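Local atomic coordinates of S-adenosyl-L-methionine-dependent 2-deoxy-scyllo-inosamine dehydrogenase (Bacillus circulans, PDB entry 4M7S), a protein that catalyses the radical S-adenosyl-L-methionine-dependent two-electron oxidation of 2-deoxy-scyllo-inosamine to amino-dideoxy-scyllo-inosose in butirosin biosynthesis, using two [4Fe-4S] clusters. Residues I8-N13 against G34-A39; G55-H60 against P83-I88; Y62-L67 against I89-D94; K111-Q116 against V140-S145. One frame throughout, in Å; residues are numbered along the deposited sequence. Where two conformers were deposited one is given.

Contact 1: residues I8-N13 against G34-A39; sequences IEVEVN and GEMDPA. With IMD (imidazole), chain F.
M36, a selenomethionine in this crystal, reaches across to V10 and to the backbone of E11. Its CG stands anti to the backbone N (chi1 179°), and the chain runs on extended before it bends at chi3 (-72°), which puts CE 3.6 Å from V10 CG1. The same methyl lies 3.4 Å from E11 O. The two side chains cross at about a right angle, SE passing V10 CG1 as well; a long, unbranched, flexible chain suits this task, because it can reach across to the valine methyl.

One hydrogen bond ties the backbones: M36 N donates to V12 O over 3.0 Å, nearly straight at N-H (172°) although the donor stands above the carbonyl plane. The same oxygen has E35 CG at 3.4 Å, and E35 CG also packs on N13 CB. N13 and E35 form a single backbone bridge, beside which N13 CA makes a CH...O contact of 3.3 Å with G34 O. A water accepts from N13 ND2 and donates to G34 O; ND2 is also bonded to E64 O.

Further out, D37 caps the coming helix, its OD1 accepting from A39 N over 2.9 Å. E11, at the centre of an inverse gamma turn, has its carboxylate bonded to V180 N. The contact joins the end of strand 7-10, the first parallel strand of the radical SAM core, to the lead-in of helix 38-50, where L44 meets V10 and Y41 meets both V12 and M36; strand 175-178 adds V178 against M36.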
# COMPACT_ATOMS: atom_id res chain seq x y z
N ILE A 8 3.39 4.65 1.03
CA ILE A 8 2.37 4.23 1.98
C ILE A 8 1.12 3.80 1.23
O ILE A 8 0.65 4.51 0.34
CB ILE A 8 2.05 5.32 3.03
CG1 ILE A 8 0.93 4.85 3.96
CG2 ILE A 8 1.66 6.65 2.35
CD1 ILE A 8 0.85 5.65 5.23
N GLU A 9 0.60 2.62 1.58
CA GLU A 9 -0.58 2.06 0.93
C GLU A 9 -1.74 2.17 1.89
O GLU A 9 -1.67 1.64 3.00
CB GLU A 9 -0.38 0.58 0.59
CG GLU A 9 0.11 0.30 -0.80
CD GLU A 9 0.21 -1.19 -1.07
OE1 GLU A 9 -0.70 -1.93 -0.65
OE2 GLU A 9 1.21 -1.62 -1.69
N VAL A 10 -2.81 2.84 1.46
CA VAL A 10 -3.96 3.09 2.33
C VAL A 10 -5.20 2.34 1.84
O VAL A 10 -5.68 2.58 0.73
CB VAL A 10 -4.25 4.58 2.42
CG1 VAL A 10 -5.30 4.86 3.49
CG2 VAL A 10 -2.97 5.35 2.76
N GLU A 11 -5.71 1.43 2.67
CA GLU A 11 -6.94 0.71 2.34
C GLU A 11 -8.16 1.60 2.56
O GLU A 11 -8.89 1.44 3.55
CB GLU A 11 -7.04 -0.56 3.19
CG GLU A 11 -8.04 -1.59 2.67
CD GLU A 11 -8.10 -2.83 3.55
OE1 GLU A 11 -7.85 -2.72 4.77
OE2 GLU A 11 -8.41 -3.92 3.00
N VAL A 12 -8.40 2.54 1.65
CA VAL A 12 -9.56 3.44 1.79
C VAL A 12 -10.89 2.69 1.63
O VAL A 12 -11.95 3.17 2.04
CB VAL A 12 -9.48 4.66 0.84
CG1 VAL A 12 -8.17 5.41 1.06
CG2 VAL A 12 -9.60 4.22 -0.63
N ASN A 13 -10.84 1.50 1.04
CA ASN A 13 -11.98 0.60 1.10
C ASN A 13 -11.52 -0.83 0.91
O ASN A 13 -10.54 -1.08 0.21
CB ASN A 13 -13.04 0.97 0.07
CG ASN A 13 -12.65 0.61 -1.33
OD1 ASN A 13 -11.72 1.19 -1.89
ND2 ASN A 13 -13.35 -0.37 -1.92
N GLY A 34 -16.51 -2.09 5.20
CA GLY A 34 -16.40 -1.75 3.79
C GLY A 34 -15.50 -0.55 3.53
O GLY A 34 -14.55 -0.62 2.75
N GLU A 35 -15.80 0.58 4.15
CA GLU A 35 -15.03 1.78 3.85
C GLU A 35 -14.33 2.44 5.02
O GLU A 35 -14.82 2.42 6.14
CB GLU A 35 -15.88 2.80 3.11
CG GLU A 35 -15.32 3.11 1.75
CD GLU A 35 -16.31 3.79 0.87
OE1 GLU A 35 -16.42 5.03 0.98
OE2 GLU A 35 -16.99 3.09 0.08
N MSE A 36 -13.19 3.05 4.73
CA MSE A 36 -12.46 3.75 5.77
C MSE A 36 -13.25 4.97 6.26
O MSE A 36 -13.76 5.75 5.46
CB MSE A 36 -11.07 4.17 5.29
CG MSE A 36 -10.30 4.93 6.35
SE MSE A 36 -8.49 5.40 5.85
CE MSE A 36 -7.68 3.61 5.93
N ASP A 37 -13.37 5.09 7.57
CA ASP A 37 -13.95 6.29 8.20
C ASP A 37 -13.21 7.53 7.69
O ASP A 37 -11.99 7.61 7.79
CB ASP A 37 -13.83 6.17 9.72
CG ASP A 37 -14.59 7.28 10.47
OD1 ASP A 37 -14.85 8.35 9.88
OD2 ASP A 37 -14.92 7.07 11.66
N PRO A 38 -13.94 8.50 7.11
CA PRO A 38 -13.28 9.73 6.64
C PRO A 38 -12.51 10.45 7.75
O PRO A 38 -11.50 11.09 7.49
CB PRO A 38 -14.44 10.60 6.13
CG PRO A 38 -15.71 9.90 6.56
CD PRO A 38 -15.36 8.45 6.71
N ALA A 39 -12.99 10.33 8.99
CA ALA A 39 -12.27 10.86 10.13
C ALA A 39 -10.92 10.16 10.29
O ALA A 39 -9.93 10.78 10.68
CB ALA A 39 -13.08 10.69 11.38
N1 IMD F . -16.31 8.86 12.62
C2 IMD F . -17.11 9.91 12.39
N3 IMD F . -17.96 10.04 13.44
C4 IMD F . -17.69 9.06 14.33
C5 IMD F . -16.64 8.31 13.81
O HOH W 1 -15.18 -1.25 -0.35

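Contact 2: residues G55-H60 against P83-I88; sequences GRISFH and PRARPI
R56 to S58 and R86 to I88 are the two parallel strands of a beta-alpha-beta unit, linked through helix 71-81, in the radical SAM core. Their axes approach to 4.6 Å at an angle of 28°.

Hydrogen bonds come first. R86 N gives to G55 O, I57 N to R86 O over 2.9 Å, and I88 N to I57 O, so both backbone polar atoms of I57 are engaged by this partner strand. P87 has no N-H to give, but in this register its nitrogen faces away from strand 56-58, and the proline fits without costing a bond here. Its CA instead makes a CH...O contact of 3.3 Å with I57 O.

Apolar contacts lie on the face of I57 and P87. I57 CG2 sits between its own backbone N and carbonyl carbon, 4.1 Å from P87 CB, and approaches A85 CB more loosely. F59 runs beside P87, whose CB meets the ring at its edge near CE2. Helix 38-50 packs on this buried face through M45 and L48, which touch I57.

The face of R56 and R86, shared with S58 and I88, carries two arginines at its more exposed end. They lie side by side, R56 CD 3.9 Å from R86 CD, with guanidinium planes 88° apart. Long aliphatic shafts suit this place, although like charges come close. R86 NH2 has a weak hydrogen bond to Q110 OE1, while R56 NE stands 4.6 Å from R86 NE.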
# COMPACT_ATOMS: atom_id res chain seq x y z
N GLY A 55 6.79 11.07 -0.37
CA GLY A 55 6.97 9.83 -1.11
C GLY A 55 5.72 9.50 -1.90
O GLY A 55 4.92 10.39 -2.20
N ARG A 56 5.54 8.23 -2.22
CA ARG A 56 4.34 7.81 -2.95
C ARG A 56 3.22 7.43 -2.00
O ARG A 56 3.46 6.87 -0.93
CB ARG A 56 4.64 6.62 -3.86
CG ARG A 56 6.03 6.57 -4.41
CD ARG A 56 6.04 6.86 -5.89
NE ARG A 56 7.27 6.37 -6.51
CZ ARG A 56 8.45 6.96 -6.40
NH1 ARG A 56 8.58 8.08 -5.69
NH2 ARG A 56 9.51 6.44 -7.00
N ILE A 57 1.99 7.73 -2.40
CA ILE A 57 0.82 7.26 -1.66
C ILE A 57 -0.13 6.53 -2.61
O ILE A 57 -0.50 7.07 -3.66
CB ILE A 57 0.11 8.41 -0.88
CG1 ILE A 57 -1.16 7.91 -0.19
CG2 ILE A 57 -0.21 9.59 -1.81
CD1 ILE A 57 -1.66 8.85 0.91
N SER A 58 -0.49 5.29 -2.27
CA SER A 58 -1.51 4.56 -3.03
C SER A 58 -2.75 4.25 -2.16
O SER A 58 -2.68 4.31 -0.93
CB SER A 58 -0.95 3.29 -3.68
OG SER A 58 -0.04 2.63 -2.85
N PHE A 59 -3.86 3.91 -2.82
CA PHE A 59 -5.17 3.83 -2.16
C PHE A 59 -5.81 2.45 -2.23
O PHE A 59 -7.05 2.32 -2.17
CB PHE A 59 -6.11 4.86 -2.77
CG PHE A 59 -5.57 6.25 -2.74
CD1 PHE A 59 -5.78 7.07 -1.63
CD2 PHE A 59 -4.81 6.73 -3.79
CE1 PHE A 59 -5.28 8.35 -1.60
CE2 PHE A 59 -4.28 8.02 -3.75
CZ PHE A 59 -4.52 8.83 -2.66
N HIS A 60 -4.97 1.41 -2.33
CA HIS A 60 -5.36 0.02 -2.64
C HIS A 60 -4.58 -1.01 -1.80
O HIS A 60 -3.36 -1.12 -1.94
CB HIS A 60 -5.04 -0.24 -4.13
CG HIS A 60 -5.39 -1.61 -4.63
ND1 HIS A 60 -6.06 -1.82 -5.82
CD2 HIS A 60 -5.13 -2.85 -4.13
CE1 HIS A 60 -6.22 -3.12 -6.02
NE2 HIS A 60 -5.66 -3.76 -5.01
N PRO A 83 1.13 17.93 -0.47
CA PRO A 83 1.23 18.28 -1.89
C PRO A 83 2.54 17.83 -2.54
O PRO A 83 2.60 17.75 -3.77
CB PRO A 83 1.11 19.82 -1.89
CG PRO A 83 1.55 20.23 -0.52
CD PRO A 83 1.12 19.12 0.40
N ARG A 84 3.57 17.55 -1.74
CA ARG A 84 4.82 16.99 -2.27
C ARG A 84 4.71 15.49 -2.59
O ARG A 84 5.50 14.96 -3.37
CB ARG A 84 5.98 17.18 -1.29
CG ARG A 84 6.26 18.60 -0.86
CD ARG A 84 7.42 18.63 0.14
NE ARG A 84 8.69 18.23 -0.48
CZ ARG A 84 9.65 17.54 0.13
NH1 ARG A 84 9.50 17.14 1.39
NH2 ARG A 84 10.76 17.23 -0.52
N ALA A 85 3.74 14.81 -1.98
CA ALA A 85 3.62 13.36 -2.17
C ALA A 85 3.16 13.03 -3.59
O ALA A 85 2.69 13.91 -4.31
CB ALA A 85 2.66 12.76 -1.16
N ARG A 86 3.29 11.76 -3.98
CA ARG A 86 2.93 11.33 -5.32
C ARG A 86 1.81 10.29 -5.26
O ARG A 86 2.07 9.12 -4.97
CB ARG A 86 4.16 10.76 -6.05
CG ARG A 86 3.89 10.17 -7.44
CD ARG A 86 5.20 9.93 -8.17
NE ARG A 86 5.03 9.13 -9.38
CZ ARG A 86 4.73 9.62 -10.58
NH1 ARG A 86 4.60 8.80 -11.62
NH2 ARG A 86 4.57 10.92 -10.74
N PRO A 87 0.57 10.73 -5.51
CA PRO A 87 -0.62 9.87 -5.44
C PRO A 87 -0.74 8.96 -6.66
O PRO A 87 -0.70 9.44 -7.79
CB PRO A 87 -1.79 10.87 -5.41
CG PRO A 87 -1.16 12.23 -5.12
CD PRO A 87 0.20 12.14 -5.74
N ILE A 88 -0.89 7.65 -6.41
CA ILE A 88 -0.97 6.67 -7.48
C ILE A 88 -2.22 5.83 -7.28
O ILE A 88 -2.51 5.40 -6.16
CB ILE A 88 0.20 5.67 -7.42
CG1 ILE A 88 1.54 6.40 -7.27
CG2 ILE A 88 0.18 4.75 -8.65
CD1 ILE A 88 1.90 7.26 -8.45

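Contact 3: residues Y62-L67 against I89-D94; sequences YGEPLL and IYTNGD. With SF4 (iron/sulfur cluster), chain C.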
# COMPACT_ATOMS: atom_id res chain seq x y z
N TYR A 62 -6.17 -4.55 -0.69
CA TYR A 62 -6.71 -5.67 -1.47
C TYR A 62 -8.13 -5.37 -1.93
O TYR A 62 -8.95 -6.27 -2.15
CB TYR A 62 -6.66 -6.97 -0.68
CG TYR A 62 -5.29 -7.62 -0.67
CD1 TYR A 62 -4.90 -8.47 -1.70
CD2 TYR A 62 -4.40 -7.37 0.36
CE1 TYR A 62 -3.65 -9.07 -1.69
CE2 TYR A 62 -3.14 -7.95 0.37
CZ TYR A 62 -2.78 -8.80 -0.65
OH TYR A 62 -1.53 -9.38 -0.62
N GLY A 63 -8.42 -4.08 -2.06
CA GLY A 63 -9.72 -3.63 -2.52
C GLY A 63 -9.56 -2.73 -3.73
O GLY A 63 -8.45 -2.33 -4.08
N GLU A 64 -10.69 -2.40 -4.36
CA GLU A 64 -10.70 -1.54 -5.53
C GLU A 64 -10.94 -0.10 -5.09
O GLU A 64 -12.02 0.22 -4.57
CB GLU A 64 -11.82 -1.98 -6.48
CG GLU A 64 -12.01 -1.08 -7.68
CD GLU A 64 -10.70 -0.81 -8.42
OE1 GLU A 64 -10.48 0.35 -8.83
OE2 GLU A 64 -9.90 -1.77 -8.60
N PRO A 65 -9.95 0.79 -5.29
CA PRO A 65 -10.12 2.16 -4.79
C PRO A 65 -11.25 2.93 -5.48
O PRO A 65 -11.87 3.77 -4.83
CB PRO A 65 -8.76 2.82 -5.06
CG PRO A 65 -8.13 1.99 -6.16
CD PRO A 65 -8.65 0.58 -5.96
N LEU A 66 -11.54 2.65 -6.75
CA LEU A 66 -12.63 3.35 -7.44
C LEU A 66 -14.02 3.00 -6.89
O LEU A 66 -15.02 3.58 -7.32
CB LEU A 66 -12.59 3.13 -8.95
CG LEU A 66 -11.37 3.63 -9.73
CD1 LEU A 66 -11.77 4.01 -11.14
CD2 LEU A 66 -10.69 4.79 -9.06
N LEU A 67 -14.07 2.04 -5.97
CA LEU A 67 -15.32 1.70 -5.31
C LEU A 67 -15.53 2.57 -4.07
O LEU A 67 -16.62 2.60 -3.50
CB LEU A 67 -15.34 0.22 -4.91
CG LEU A 67 -15.90 -0.77 -5.92
CD1 LEU A 67 -15.91 -2.20 -5.38
CD2 LEU A 67 -17.30 -0.35 -6.29
N ILE A 89 -2.96 5.58 -8.36
CA ILE A 89 -4.10 4.67 -8.29
C ILE A 89 -3.74 3.31 -8.89
O ILE A 89 -3.31 3.23 -10.05
CB ILE A 89 -5.33 5.21 -9.04
CG1 ILE A 89 -5.95 6.40 -8.30
CG2 ILE A 89 -6.39 4.11 -9.21
CD1 ILE A 89 -6.73 6.00 -7.07
N TYR A 90 -3.89 2.24 -8.11
CA TYR A 90 -3.82 0.90 -8.65
C TYR A 90 -5.26 0.38 -8.74
O TYR A 90 -5.96 0.29 -7.73
CB TYR A 90 -2.99 0.00 -7.74
CG TYR A 90 -1.52 0.39 -7.61
CD1 TYR A 90 -1.12 1.45 -6.81
CD2 TYR A 90 -0.54 -0.31 -8.29
CE1 TYR A 90 0.22 1.80 -6.68
CE2 TYR A 90 0.80 0.02 -8.17
CZ TYR A 90 1.17 1.08 -7.37
OH TYR A 90 2.50 1.41 -7.25
N THR A 91 -5.71 0.05 -9.95
CA THR A 91 -7.12 -0.27 -10.15
C THR A 91 -7.32 -1.41 -11.15
O THR A 91 -6.50 -1.57 -12.06
CB THR A 91 -7.89 0.99 -10.62
OG1 THR A 91 -9.27 0.66 -10.84
CG2 THR A 91 -7.28 1.55 -11.91
N ASN A 92 -8.39 -2.20 -11.00
CA ASN A 92 -8.70 -3.21 -12.02
C ASN A 92 -9.30 -2.59 -13.27
O ASN A 92 -9.49 -3.27 -14.28
CB ASN A 92 -9.59 -4.35 -11.49
CG ASN A 92 -10.91 -3.86 -10.92
OD1 ASN A 92 -11.49 -2.86 -11.38
ND2 ASN A 92 -11.40 -4.56 -9.89
N GLY A 93 -9.62 -1.30 -13.20
CA GLY A 93 -10.09 -0.55 -14.35
C GLY A 93 -11.59 -0.60 -14.63
O GLY A 93 -12.08 0.18 -15.44
N ASP A 94 -12.32 -1.50 -13.97
CA ASP A 94 -13.74 -1.70 -14.30
C ASP A 94 -14.61 -0.46 -14.04
O ASP A 94 -15.71 -0.34 -14.58
CB ASP A 94 -14.30 -2.89 -13.53
CG ASP A 94 -13.56 -4.18 -13.84
OD1 ASP A 94 -12.97 -4.28 -14.93
OD2 ASP A 94 -13.57 -5.08 -12.98
FE1 SF4 C . -9.70 -7.49 -6.85
FE2 SF4 C . -8.75 -9.46 -8.36
FE3 SF4 C . -7.84 -9.17 -5.88
FE4 SF4 C . -7.17 -7.32 -7.75
S1 SF4 C . -6.53 -9.52 -7.73
S2 SF4 C . -7.86 -6.88 -5.61
S3 SF4 C . -9.07 -7.29 -9.05
S4 SF4 C . -10.00 -9.75 -6.46
O HOH W 2 -12.17 -0.14 -11.17
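E64 and P65 lie at the position of the radical SAM GGE motif, in the loop after strand 56-58, and the E64 carboxylate ties this loop to the end of strand 86-91. In relatives the motif meets the amino group of AdoMet; none is bound here, so that role is only probable. E64 CG is anti to the backbone N, and a bend at chi2 (51°) puts CD on course for T91 and N92. OE2 accepts from N92 N at 2.9 Å, on the syn side, though tilted about 31° from the carboxylate plane. Beside this main grip, OE1 is met by L66 N on its anti side. T91 OG1 also donates to E64 OE1, but their 2.4 Å separation is improbably short and its exact value doubtful. Glutamate suits this place because two oxygens can serve several donors together.

T91 OG1 accepts from G93 N, an ST turn, and N92 OD1 accepts from D94 N, an Asx turn. N92 ND2 is hydrogen-bonded to N17 OD1 and lies 3.7 Å from sulfur S3 of the cluster; E64 is thus a second-shell residue behind N92.

Next to the carboxylate, the P65 ring packs on the strand, P65 CG 3.2 Å from Y90 O, and runs opposite in direction to the I89 side chain. Strand 86-91 lies between strands 56-58 and 111-116; F112, I113 and V114 of the latter touch I89, Y90 and T91 respectively.

Contact 4: residues K111-Q116 against V140-S145; sequences KFIVTQ and VYLDHS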
# COMPACT_ATOMS: atom_id res chain seq x y z
N LYS A 111 -0.61 9.02 -11.43
CA LYS A 111 -0.46 7.80 -12.21
C LYS A 111 -1.57 6.80 -11.93
O LYS A 111 -1.96 6.59 -10.78
CB LYS A 111 0.91 7.17 -11.94
CG LYS A 111 1.33 6.10 -12.93
CD LYS A 111 2.83 5.92 -12.85
CE LYS A 111 3.33 4.76 -13.69
NZ LYS A 111 4.79 4.46 -13.48
N PHE A 112 -2.08 6.19 -13.00
CA PHE A 112 -3.02 5.08 -12.90
C PHE A 112 -2.35 3.81 -13.41
O PHE A 112 -1.85 3.76 -14.54
CB PHE A 112 -4.27 5.37 -13.75
CG PHE A 112 -5.03 6.60 -13.32
CD1 PHE A 112 -4.69 7.85 -13.82
CD2 PHE A 112 -6.11 6.50 -12.45
CE1 PHE A 112 -5.41 9.00 -13.44
CE2 PHE A 112 -6.83 7.64 -12.06
CZ PHE A 112 -6.48 8.89 -12.56
N ILE A 113 -2.33 2.78 -12.56
CA ILE A 113 -1.83 1.48 -12.96
C ILE A 113 -3.06 0.61 -13.11
O ILE A 113 -3.66 0.22 -12.11
CB ILE A 113 -0.95 0.84 -11.87
CG1 ILE A 113 0.05 1.84 -11.30
CG2 ILE A 113 -0.27 -0.43 -12.40
CD1 ILE A 113 1.04 2.34 -12.29
N VAL A 114 -3.45 0.32 -14.34
CA VAL A 114 -4.65 -0.47 -14.56
C VAL A 114 -4.30 -1.93 -14.82
O VAL A 114 -3.45 -2.22 -15.67
CB VAL A 114 -5.49 0.06 -15.74
CG1 VAL A 114 -6.75 -0.77 -15.91
CG2 VAL A 114 -5.85 1.52 -15.53
N THR A 115 -4.94 -2.83 -14.09
CA THR A 115 -4.74 -4.26 -14.31
C THR A 115 -6.05 -4.95 -14.68
O THR A 115 -6.95 -5.09 -13.85
CB THR A 115 -4.16 -4.94 -13.05
OG1 THR A 115 -3.16 -4.10 -12.47
CG2 THR A 115 -3.53 -6.28 -13.42
N GLN A 116 -6.17 -5.36 -15.94
CA GLN A 116 -7.28 -6.21 -16.35
C GLN A 116 -7.16 -7.53 -15.60
O GLN A 116 -6.17 -8.24 -15.75
CB GLN A 116 -7.24 -6.45 -17.86
CG GLN A 116 -8.26 -7.47 -18.35
CD GLN A 116 -9.68 -7.00 -18.14
OE1 GLN A 116 -9.98 -5.82 -18.28
NE2 GLN A 116 -10.57 -7.93 -17.79
N VAL A 140 -0.80 3.27 -16.92
CA VAL A 140 -0.07 2.08 -17.28
C VAL A 140 -1.05 0.92 -17.26
O VAL A 140 -1.75 0.71 -16.26
CB VAL A 140 1.12 1.81 -16.34
CG1 VAL A 140 1.81 0.51 -16.72
CG2 VAL A 140 2.10 2.98 -16.40
N TYR A 141 -1.13 0.21 -18.38
CA TYR A 141 -2.04 -0.92 -18.53
C TYR A 141 -1.30 -2.24 -18.39
O TYR A 141 -0.44 -2.56 -19.21
CB TYR A 141 -2.70 -0.88 -19.91
CG TYR A 141 -4.01 -0.14 -19.96
CD1 TYR A 141 -5.12 -0.61 -19.26
CD2 TYR A 141 -4.16 1.01 -20.72
CE1 TYR A 141 -6.33 0.06 -19.31
CE2 TYR A 141 -5.36 1.69 -20.78
CZ TYR A 141 -6.44 1.21 -20.06
OH TYR A 141 -7.65 1.87 -20.11
N LEU A 142 -1.62 -2.99 -17.35
CA LEU A 142 -1.12 -4.35 -17.22
C LEU A 142 -2.26 -5.31 -17.44
O LEU A 142 -3.44 -4.92 -17.39
CB LEU A 142 -0.53 -4.57 -15.83
CG LEU A 142 0.52 -3.57 -15.38
CD1 LEU A 142 0.85 -3.76 -13.92
CD2 LEU A 142 1.76 -3.72 -16.23
N ASP A 143 -1.92 -6.56 -17.71
CA ASP A 143 -2.89 -7.63 -17.73
C ASP A 143 -2.31 -8.79 -16.94
O ASP A 143 -1.22 -9.28 -17.24
CB ASP A 143 -3.21 -8.07 -19.17
CG ASP A 143 -4.41 -9.01 -19.25
OD1 ASP A 143 -4.24 -10.23 -18.99
OD2 ASP A 143 -5.52 -8.55 -19.59
N HIS A 144 -3.02 -9.20 -15.89
CA HIS A 144 -2.70 -10.45 -15.22
C HIS A 144 -2.72 -11.43 -16.39
O HIS A 144 -3.70 -11.51 -17.13
CB HIS A 144 -3.69 -10.72 -14.09
CG HIS A 144 -3.97 -12.18 -13.88
ND1 HIS A 144 -4.93 -12.86 -14.59
CD2 HIS A 144 -3.40 -13.09 -13.05
CE1 HIS A 144 -4.95 -14.13 -14.21
NE2 HIS A 144 -4.03 -14.29 -13.27
N SER A 145 -1.63 -12.17 -16.56
CA SER A 145 -1.51 -13.14 -17.65
C SER A 145 -0.13 -13.79 -17.64
O SER A 145 0.72 -13.46 -18.47
CB SER A 145 -1.83 -12.60 -19.04
OG SER A 145 -3.23 -12.58 -19.28
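V114 packs against Y141, the two side chains lying side by side and pointing the same way. From the strand backbone, V114 CB already meets the ring, 3.6 Å from Y141 CD1. CG1, anti to the backbone N (chi1 -179°), goes further and comes 3.5 Å from Y141 CE1, oblique to the ring, while CG2 approaches the same CE1 more loosely. Branching at CB suits valine to this place: its bulk stays beside the strand, where the neighbour's ring can cover it. V139 and L96 also touch V114.

The strands are parallel, inclined at 24°. V114 N donates to V140 O and V114 O accepts from L142 N, so the residue is gripped through both backbone polar atoms. V140 N donates to F112 O before these, and Q116 N to L142 O (3.1 Å) after them; a longer bond, H144 N to Q116 O, reaches 3.3 Å.

On the other face, I113 CG2 touches L142 CD1 at 3.8 Å. K111 CE, at the end of an extended chain, presses tightly on V140 CG2. Beside V114 and Y141, D143 OD2 rests 3.2 Å from Q116 CG. H144, just past the strand, stacks on Y22 of the cluster pocket.

Chemically, the edge strand 139-143 is held chiefly by its backbone ladder, with carbon contacts on either face; D143 OD2 rests on the aliphatic CB and CG of Q116, a packing contact and not a polar bond.

In the fold
All four contacts reach one mixed sheet, whose first five strands, all parallel, run 139-143, 111-116, 86-91, 56-58, 7-10. Contact 1 lies at strand 7-10, contact 2 pairs 56-58 with 86-91, contact 3 holds the far end of 86-91, and contact 4 pairs 111-116 with the edge strand. Contact 1 closes before the others open, contacts 2 and 3 interleave, and contact 4 comes last. Centres of contacts 3 and 4 are about 10 Å apart, those of 1 and 4 about 22 Å. S58, N13 and I89 (to K111 and I113) bond between neighbouring contacts. Contact 3 and the H144 end of contact 4 lie at the cluster end of the strands; contact 2 lies further back.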